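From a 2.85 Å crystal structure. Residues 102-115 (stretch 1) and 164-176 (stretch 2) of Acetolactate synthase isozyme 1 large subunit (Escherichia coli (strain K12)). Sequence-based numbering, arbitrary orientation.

Stretch 1 102-115: SIPLICITGQVPAS
Stretch 2 164-176: GPVWIDIPKDVQT

Residues 105-111 form a strand. A second strand runs through Trp167, Asp169 and on to Pro171, and leads into a helix at 172-175. The two strands run parallel, with 29° between their directions. Phi/psi values stay near -115/125 through most of both; Gly110 (-76/155), Gln111 (-142/159) and Pro171 (-59/141) depart from this. Ser102 closes a preceding helix in a Schellman motif (65/61).

The register pairs Ile106 with Val166 (CA-CA 5.1 Å), Ile108 with Ile168 (CA-CA 5.0 Å) and Gln111 with Pro171 (CA-CA 4.2 Å). The donor alternates between the strands. Val166 N donates to Leu105 O (2.9 Å), and Cys107 N to Val166 O (3.0 Å). Ile168 N donates to Cys107 O (2.8 Å), and Thr109 N to Ile168 O (3.0 Å). Ile170 N donates to Thr109 O (2.9 Å), and Gln111 N to Ile170 O (3.0 Å, bent to 137°). Lys172 N makes the last rung, to Gln111 O (2.8 Å). Pro171 is the helix N-cap residue.

One face carries Ile106, Ile108, Val166, Ile168 and Ile170. The isoleucines have chi1 m; chi2 is p for Ile106 (81°) and t for the others. Val166 is t. Ile106 CG2 lies 4.0 Å from Ile168 CD1, and Ile108 CG2 3.9 Å from Ile170 CD1. These contacts are diagonal, each reaching two residues beyond the register partner. Gly110 CA lies 3.8 Å from Gln175 NE2, which donates to Ile170 O (2.7 Å).

The other face carries Cys107, Thr109, Gln111, Trp167, Asp169 and Pro171. Cys107 (t) places SG over the face of Trp167 (t, chi2 -39°), 3.6 Å from CD2. Thr109 OG1 (chi1 m) is 3.3 Å from Trp167 NE1. Gln111 (t, p, chi3 -86°) makes a weak hydrogen bond from NE2 to Asp169 OD1 (2.9 Å); Asp169 is t.

Beyond the strands, Asp173 (p) points toward stretch 1. Its OD1 accepts from Ala114 N (2.9 Å, 170°), tying the loop to the helix.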

ATOM      1  N   SER B 102      -0.208   2.523  -0.925  1.00 37.68           N
ATOM      2  CA  SER B 102       0.108   3.868  -0.450  1.00 39.66           C
ATOM      3  C   SER B 102       1.300   3.928   0.494  1.00 47.03           C
ATOM      4  O   SER B 102       1.167   4.358   1.642  1.00 57.22           O
ATOM      5  CB  SER B 102      -1.117   4.500   0.222  1.00 50.32           C
ATOM      6  OG  SER B 102      -2.273   4.479  -0.616  1.00 60.86           O
ATOM      7  N   ILE B 103       2.466   3.518   0.003  1.00 50.30           N
ATOM      8  CA  ILE B 103       3.715   3.446   0.764  1.00 53.31           C
ATOM      9  C   ILE B 103       4.742   4.439   0.234  1.00 53.46           C
ATOM     10  O   ILE B 103       4.880   4.591  -0.991  1.00 52.34           O
ATOM     11  CB  ILE B 103       4.287   2.020   0.753  1.00 56.75           C
ATOM     12  CG1 ILE B 103       3.239   1.044   1.264  1.00 58.29           C
ATOM     13  CG2 ILE B 103       5.558   1.920   1.563  1.00 61.18           C
ATOM     14  CD1 ILE B 103       2.981  -0.018   0.293  1.00 61.76           C
ATOM     15  N   PRO B 104       5.465   5.156   1.119  1.00 54.12           N
ATOM     16  CA  PRO B 104       6.469   6.127   0.651  1.00 53.99           C
ATOM     17  C   PRO B 104       7.760   5.451   0.215  1.00 52.16           C
ATOM     18  O   PRO B 104       8.578   5.025   1.030  1.00 67.51           O
ATOM     19  CB  PRO B 104       6.692   7.017   1.881  1.00 53.14           C
ATOM     20  CG  PRO B 104       6.388   6.104   3.039  1.00 45.48           C
ATOM     21  CD  PRO B 104       5.300   5.191   2.587  1.00 42.24           C
ATOM     22  N   LEU B 105       7.952   5.350  -1.081  1.00 47.79           N
ATOM     23  CA  LEU B 105       9.175   4.833  -1.653  1.00 47.44           C
ATOM     24  C   LEU B 105       9.779   5.896  -2.563  1.00 52.36           C
ATOM     25  O   LEU B 105       9.060   6.583  -3.292  1.00 62.35           O
ATOM     26  CB  LEU B 105       8.847   3.551  -2.441  1.00 46.89           C
ATOM     27  CG  LEU B 105       9.774   2.344  -2.442  1.00 48.47           C
ATOM     28  CD1 LEU B 105       9.795   1.761  -1.041  1.00 55.29           C
ATOM     29  CD2 LEU B 105       9.293   1.322  -3.467  1.00 42.92           C
ATOM     30  N   ILE B 106      11.094   6.047  -2.515  1.00 52.57           N
ATOM     31  CA  ILE B 106      11.841   6.746  -3.554  1.00 49.90           C
ATOM     32  C   ILE B 106      12.645   5.699  -4.293  1.00 40.75           C
ATOM     33  O   ILE B 106      13.408   4.936  -3.687  1.00 38.71           O
ATOM     34  CB  ILE B 106      12.740   7.870  -3.013  1.00 50.89           C
ATOM     35  CG1 ILE B 106      11.939   9.149  -2.767  1.00 50.25           C
ATOM     36  CG2 ILE B 106      13.854   8.171  -3.985  1.00 54.85           C
ATOM     37  CD1 ILE B 106      11.198   9.192  -1.511  1.00 48.62           C
ATOM     38  N   CYS B 107      12.470   5.671  -5.602  1.00 42.03           N
ATOM     39  CA  CYS B 107      13.093   4.697  -6.479  1.00 47.50           C
ATOM     40  C   CYS B 107      13.988   5.453  -7.453  1.00 50.24           C
ATOM     41  O   CYS B 107      13.503   6.283  -8.227  1.00 58.70           O
ATOM     42  CB  CYS B 107      11.993   3.909  -7.191  1.00 55.61           C
ATOM     43  SG  CYS B 107      12.435   3.186  -8.736  1.00 73.99           S
ATOM     44  N   ILE B 108      15.283   5.164  -7.429  1.00 41.41           N
ATOM     45  CA  ILE B 108      16.261   5.888  -8.230  1.00 40.05           C
ATOM     46  C   ILE B 108      16.860   4.943  -9.258  1.00 40.96           C
ATOM     47  O   ILE B 108      17.357   3.859  -8.922  1.00 48.02           O
ATOM     48  CB  ILE B 108      17.353   6.530  -7.362  1.00 38.12           C
ATOM     49  CG1 ILE B 108      16.767   7.690  -6.551  1.00 47.20           C
ATOM     50  CG2 ILE B 108      18.456   7.032  -8.221  1.00 37.52           C
ATOM     51  CD1 ILE B 108      17.625   8.123  -5.372  1.00 38.54           C
ATOM     52  N   THR B 109      16.817   5.361 -10.509  1.00 48.73           N
ATOM     53  CA  THR B 109      17.270   4.545 -11.617  1.00 51.15           C
ATOM     54  C   THR B 109      18.239   5.357 -12.467  1.00 50.29           C
ATOM     55  O   THR B 109      18.029   6.554 -12.700  1.00 48.22           O
ATOM     56  CB  THR B 109      16.033   4.065 -12.426  1.00 56.37           C
ATOM     57  OG1 THR B 109      15.445   2.926 -11.776  1.00 58.21           O
ATOM     58  CG2 THR B 109      16.392   3.677 -13.818  1.00 67.42           C
ATOM     59  N   GLY B 110      19.333   4.720 -12.888  1.00 43.09           N
ATOM     60  CA  GLY B 110      20.205   5.351 -13.852  1.00 43.15           C
ATOM     61  C   GLY B 110      19.596   5.295 -15.230  1.00 52.84           C
ATOM     62  O   GLY B 110      18.766   4.435 -15.529  1.00 59.89           O
ATOM     63  N   GLN B 111      19.993   6.225 -16.091  1.00 55.52           N
ATOM     64  CA  GLN B 111      19.501   6.168 -17.460  1.00 51.17           C
ATOM     65  C   GLN B 111      20.629   6.580 -18.390  1.00 51.13           C
ATOM     66  O   GLN B 111      21.624   7.180 -17.970  1.00 41.66           O
ATOM     67  CB  GLN B 111      18.238   7.031 -17.633  1.00 52.38           C
ATOM     68  CG  GLN B 111      17.700   7.208 -19.070  1.00 55.23           C
ATOM     69  CD  GLN B 111      16.952   5.984 -19.608  1.00 56.81           C
ATOM     70  OE1 GLN B 111      17.553   5.059 -20.146  1.00 62.07           O
ATOM     71  NE2 GLN B 111      15.624   5.986 -19.457  1.00 52.70           N
ATOM     72  N   VAL B 112      20.489   6.175 -19.652  1.00 58.07           N
ATOM     73  CA  VAL B 112      21.456   6.426 -20.719  1.00 55.16           C
ATOM     74  C   VAL B 112      21.740   7.923 -20.774  1.00 55.76           C
ATOM     75  O   VAL B 112      20.863   8.724 -20.422  1.00 63.90           O
ATOM     76  CB  VAL B 112      20.912   5.886 -22.054  1.00 57.75           C
ATOM     77  CG1 VAL B 112      20.013   6.914 -22.723  1.00 60.22           C
ATOM     78  CG2 VAL B 112      22.028   5.431 -22.981  1.00 60.33           C
ATOM     79  N   PRO B 113      22.923   8.351 -21.206  1.00 54.57           N
ATOM     80  CA  PRO B 113      23.197   9.792 -21.293  1.00 64.40           C
ATOM     81  C   PRO B 113      22.175  10.544 -22.133  1.00 68.91           C
ATOM     82  O   PRO B 113      21.694  10.047 -23.156  1.00 73.06           O
ATOM     83  CB  PRO B 113      24.587   9.841 -21.932  1.00 46.05           C
ATOM     84  CG  PRO B 113      25.211   8.588 -21.508  1.00 50.18           C
ATOM     85  CD  PRO B 113      24.136   7.555 -21.438  1.00 52.88           C
ATOM     86  N   ALA B 114      21.864  11.768 -21.680  1.00 69.34           N
ATOM     87  CA  ALA B 114      20.856  12.608 -22.325  1.00 73.23           C
ATOM     88  C   ALA B 114      21.098  12.735 -23.826  1.00 79.68           C
ATOM     89  O   ALA B 114      20.144  12.834 -24.607  1.00 82.95           O
ATOM     90  CB  ALA B 114      20.826  13.986 -21.656  1.00 69.27           C
ATOM     91  N   SER B 115      22.366  12.731 -24.223  1.00 77.86           N
ATOM     92  CA  SER B 115      22.728  12.846 -25.631  1.00 78.81           C
ATOM     93  C   SER B 115      22.055  11.761 -26.464  1.00 73.52           C
ATOM     94  O   SER B 115      21.632  10.733 -25.936  1.00 67.34           O
ATOM     95  CB  SER B 115      24.248  12.773 -25.801  1.00 84.71           C
ATOM     96  N   GLY B 164       3.129   7.714  -1.389  1.00 40.06           N
ATOM     97  CA  GLY B 164       3.314   6.823  -2.503  1.00 37.33           C
ATOM     98  C   GLY B 164       4.720   6.850  -3.067  1.00 43.59           C
ATOM     99  O   GLY B 164       5.585   7.627  -2.639  1.00 37.81           O
ATOM    100  N   PRO B 165       4.973   5.998  -4.056  1.00 31.59           N
ATOM    101  CA  PRO B 165       6.305   5.951  -4.661  1.00 40.90           C
ATOM    102  C   PRO B 165       6.516   7.069  -5.663  1.00 40.07           C
ATOM    103  O   PRO B 165       5.611   7.458  -6.405  1.00 38.04           O
ATOM    104  CB  PRO B 165       6.318   4.595  -5.373  1.00 40.94           C
ATOM    105  CG  PRO B 165       4.880   4.365  -5.736  1.00 35.14           C
ATOM    106  CD  PRO B 165       4.082   4.960  -4.597  1.00 32.87           C
ATOM    107  N   VAL B 166       7.727   7.597  -5.661  1.00 42.43           N
ATOM    108  CA  VAL B 166       8.179   8.526  -6.677  1.00 30.54           C
ATOM    109  C   VAL B 166       9.411   7.922  -7.325  1.00 38.43           C
ATOM    110  O   VAL B 166      10.307   7.402  -6.642  1.00 40.30           O
ATOM    111  CB  VAL B 166       8.491   9.922  -6.110  1.00 31.61           C
ATOM    112  CG1 VAL B 166       8.775  10.885  -7.254  1.00 34.99           C
ATOM    113  CG2 VAL B 166       7.341  10.415  -5.274  1.00 36.08           C
ATOM    114  N   TRP B 167       9.458   8.011  -8.646  1.00 33.38           N
ATOM    115  CA  TRP B 167      10.510   7.406  -9.437  1.00 39.18           C
ATOM    116  C   TRP B 167      11.352   8.532 -10.022  1.00 46.24           C
ATOM    117  O   TRP B 167      10.823   9.418 -10.708  1.00 43.41           O
ATOM    118  CB  TRP B 167       9.899   6.532 -10.529  1.00 41.72           C
ATOM    119  CG  TRP B 167      10.873   5.643 -11.204  1.00 44.37           C
ATOM    120  CD1 TRP B 167      12.157   5.945 -11.549  1.00 50.94           C
ATOM    121  CD2 TRP B 167      10.642   4.303 -11.639  1.00 44.31           C
ATOM    122  NE1 TRP B 167      12.744   4.869 -12.165  1.00 54.16           N
ATOM    123  CE2 TRP B 167      11.835   3.847 -12.229  1.00 44.42           C
ATOM    124  CE3 TRP B 167       9.537   3.442 -11.591  1.00 43.06           C
ATOM    125  CZ2 TRP B 167      11.964   2.571 -12.758  1.00 42.38           C
ATOM    126  CZ3 TRP B 167       9.668   2.164 -12.120  1.00 37.49           C
ATOM    127  CH2 TRP B 167      10.878   1.746 -12.697  1.00 38.08           C
ATOM    128  N   ILE B 168      12.652   8.508  -9.746  1.00 42.09           N
ATOM    129  CA  ILE B 168      13.568   9.502 -10.278  1.00 43.62           C
ATOM    130  C   ILE B 168      14.534   8.772 -11.202  1.00 41.71           C
ATOM    131  O   ILE B 168      15.352   7.957 -10.744  1.00 31.39           O
ATOM    132  CB  ILE B 168      14.306  10.265  -9.163  1.00 42.88           C
ATOM    133  CG1 ILE B 168      13.317  10.695  -8.068  1.00 38.30           C
ATOM    134  CG2 ILE B 168      15.021  11.501  -9.721  1.00 33.48           C
ATOM    135  CD1 ILE B 168      13.954  11.002  -6.743  1.00 33.70           C
ATOM    136  N   ASP B 169      14.467   9.100 -12.499  1.00 31.53           N
ATOM    137  CA  ASP B 169      15.370   8.576 -13.516  1.00 44.71           C
ATOM    138  C   ASP B 169      16.458   9.621 -13.804  1.00 49.14           C
ATOM    139  O   ASP B 169      16.156  10.751 -14.200  1.00 55.61           O
ATOM    140  CB  ASP B 169      14.578   8.233 -14.773  1.00 43.22           C
ATOM    141  CG  ASP B 169      15.244   7.179 -15.623  1.00 60.56           C
ATOM    142  OD1 ASP B 169      14.988   7.168 -16.840  1.00 65.82           O
ATOM    143  OD2 ASP B 169      15.985   6.342 -15.084  1.00 71.41           O
ATOM    144  N   ILE B 170      17.721   9.247 -13.622  1.00 46.08           N
ATOM    145  CA  ILE B 170      18.808  10.222 -13.707  1.00 47.82           C
ATOM    146  C   ILE B 170      19.831   9.771 -14.742  1.00 51.67           C
ATOM    147  O   ILE B 170      20.524   8.753 -14.547  1.00 48.23           O
ATOM    148  CB  ILE B 170      19.489  10.439 -12.345  1.00 48.73           C
ATOM    149  CG1 ILE B 170      18.461  10.643 -11.242  1.00 50.43           C
ATOM    150  CG2 ILE B 170      20.370  11.672 -12.380  1.00 52.39           C
ATOM    151  CD1 ILE B 170      19.053  10.497  -9.847  1.00 42.10           C
ATOM    152  N   PRO B 171      19.930  10.478 -15.867  1.00 45.57           N
ATOM    153  CA  PRO B 171      20.915  10.114 -16.882  1.00 45.87           C
ATOM    154  C   PRO B 171      22.336  10.150 -16.339  1.00 58.14           C
ATOM    155  O   PRO B 171      22.708  11.012 -15.536  1.00 62.69           O
ATOM    156  CB  PRO B 171      20.704  11.167 -17.969  1.00 39.51           C
ATOM    157  CG  PRO B 171      19.285  11.539 -17.837  1.00 39.89           C
ATOM    158  CD  PRO B 171      18.968  11.462 -16.376  1.00 45.67           C
ATOM    159  N   LYS B 172      23.117   9.164 -16.775  1.00 57.98           N
ATOM    160  CA  LYS B 172      24.498   9.014 -16.338  1.00 49.81           C
ATOM    161  C   LYS B 172      25.299  10.299 -16.541  1.00 53.01           C
ATOM    162  O   LYS B 172      26.183  10.616 -15.739  1.00 57.04           O
ATOM    163  CB  LYS B 172      25.120   7.833 -17.082  1.00 48.95           C
ATOM    164  CG  LYS B 172      26.563   7.559 -16.800  1.00 48.79           C
ATOM    165  CD  LYS B 172      27.009   6.369 -17.630  1.00 54.09           C
ATOM    166  CE  LYS B 172      28.479   6.081 -17.395  1.00 72.38           C
ATOM    167  NZ  LYS B 172      28.857   4.718 -17.844  1.00 84.86           N
ATOM    168  N   ASP B 173      25.034  11.042 -17.625  1.00 50.32           N
ATOM    169  CA  ASP B 173      25.815  12.259 -17.848  1.00 54.42           C
ATOM    170  C   ASP B 173      25.405  13.380 -16.906  1.00 61.48           C
ATOM    171  O   ASP B 173      26.171  14.331 -16.726  1.00 71.10           O
ATOM    172  CB  ASP B 173      25.742  12.722 -19.312  1.00 53.84           C
ATOM    173  CG  ASP B 173      24.343  13.114 -19.758  1.00 68.02           C
ATOM    174  OD1 ASP B 173      23.359  12.464 -19.344  1.00 73.65           O
ATOM    175  OD2 ASP B 173      24.228  14.074 -20.551  1.00 75.00           O
ATOM    176  N   VAL B 174      24.227  13.289 -16.291  1.00 60.14           N
ATOM    177  CA  VAL B 174      23.898  14.209 -15.213  1.00 58.87           C
ATOM    178  C   VAL B 174      24.606  13.822 -13.923  1.00 54.57           C
ATOM    179  O   VAL B 174      25.069  14.691 -13.178  1.00 53.97           O
ATOM    180  CB  VAL B 174      22.381  14.288 -15.029  1.00 48.41           C
ATOM    181  CG1 VAL B 174      22.056  15.027 -13.735  1.00 42.37           C
ATOM    182  CG2 VAL B 174      21.808  15.019 -16.209  1.00 48.38           C
ATOM    183  N   GLN B 175      24.717  12.522 -13.652  1.00 54.61           N
ATOM    184  CA  GLN B 175      25.420  12.061 -12.457  1.00 54.13           C
ATOM    185  C   GLN B 175      26.899  12.437 -12.453  1.00 53.08           C
ATOM    186  O   GLN B 175      27.463  12.679 -11.379  1.00 52.45           O
ATOM    187  CB  GLN B 175      25.280  10.551 -12.325  1.00 49.66           C
ATOM    188  CG  GLN B 175      23.864  10.080 -12.466  1.00 52.01           C
ATOM    189  CD  GLN B 175      23.766   8.586 -12.485  1.00 57.80           C
ATOM    190  OE1 GLN B 175      24.592   7.894 -11.881  1.00 58.16           O
ATOM    191  NE2 GLN B 175      22.759   8.066 -13.178  1.00 60.59           N
ATOM    192  N   THR B 176      27.551  12.497 -13.623  1.00 45.51           N
ATOM    193  CA  THR B 176      28.991  12.741 -13.651  1.00 57.01           C
ATOM    194  C   THR B 176      29.341  14.182 -13.969  1.00 62.21           C
ATOM    195  O   THR B 176      30.523  14.540 -13.931  1.00 62.95           O
ATOM    196  CB  THR B 176      29.678  11.856 -14.704  1.00 52.27           C
ATOM    197  OG1 THR B 176      29.003  11.988 -15.954  1.00 47.68           O
ATOM    198  CG2 THR B 176      29.631  10.379 -14.266  1.00 46.67           C
TER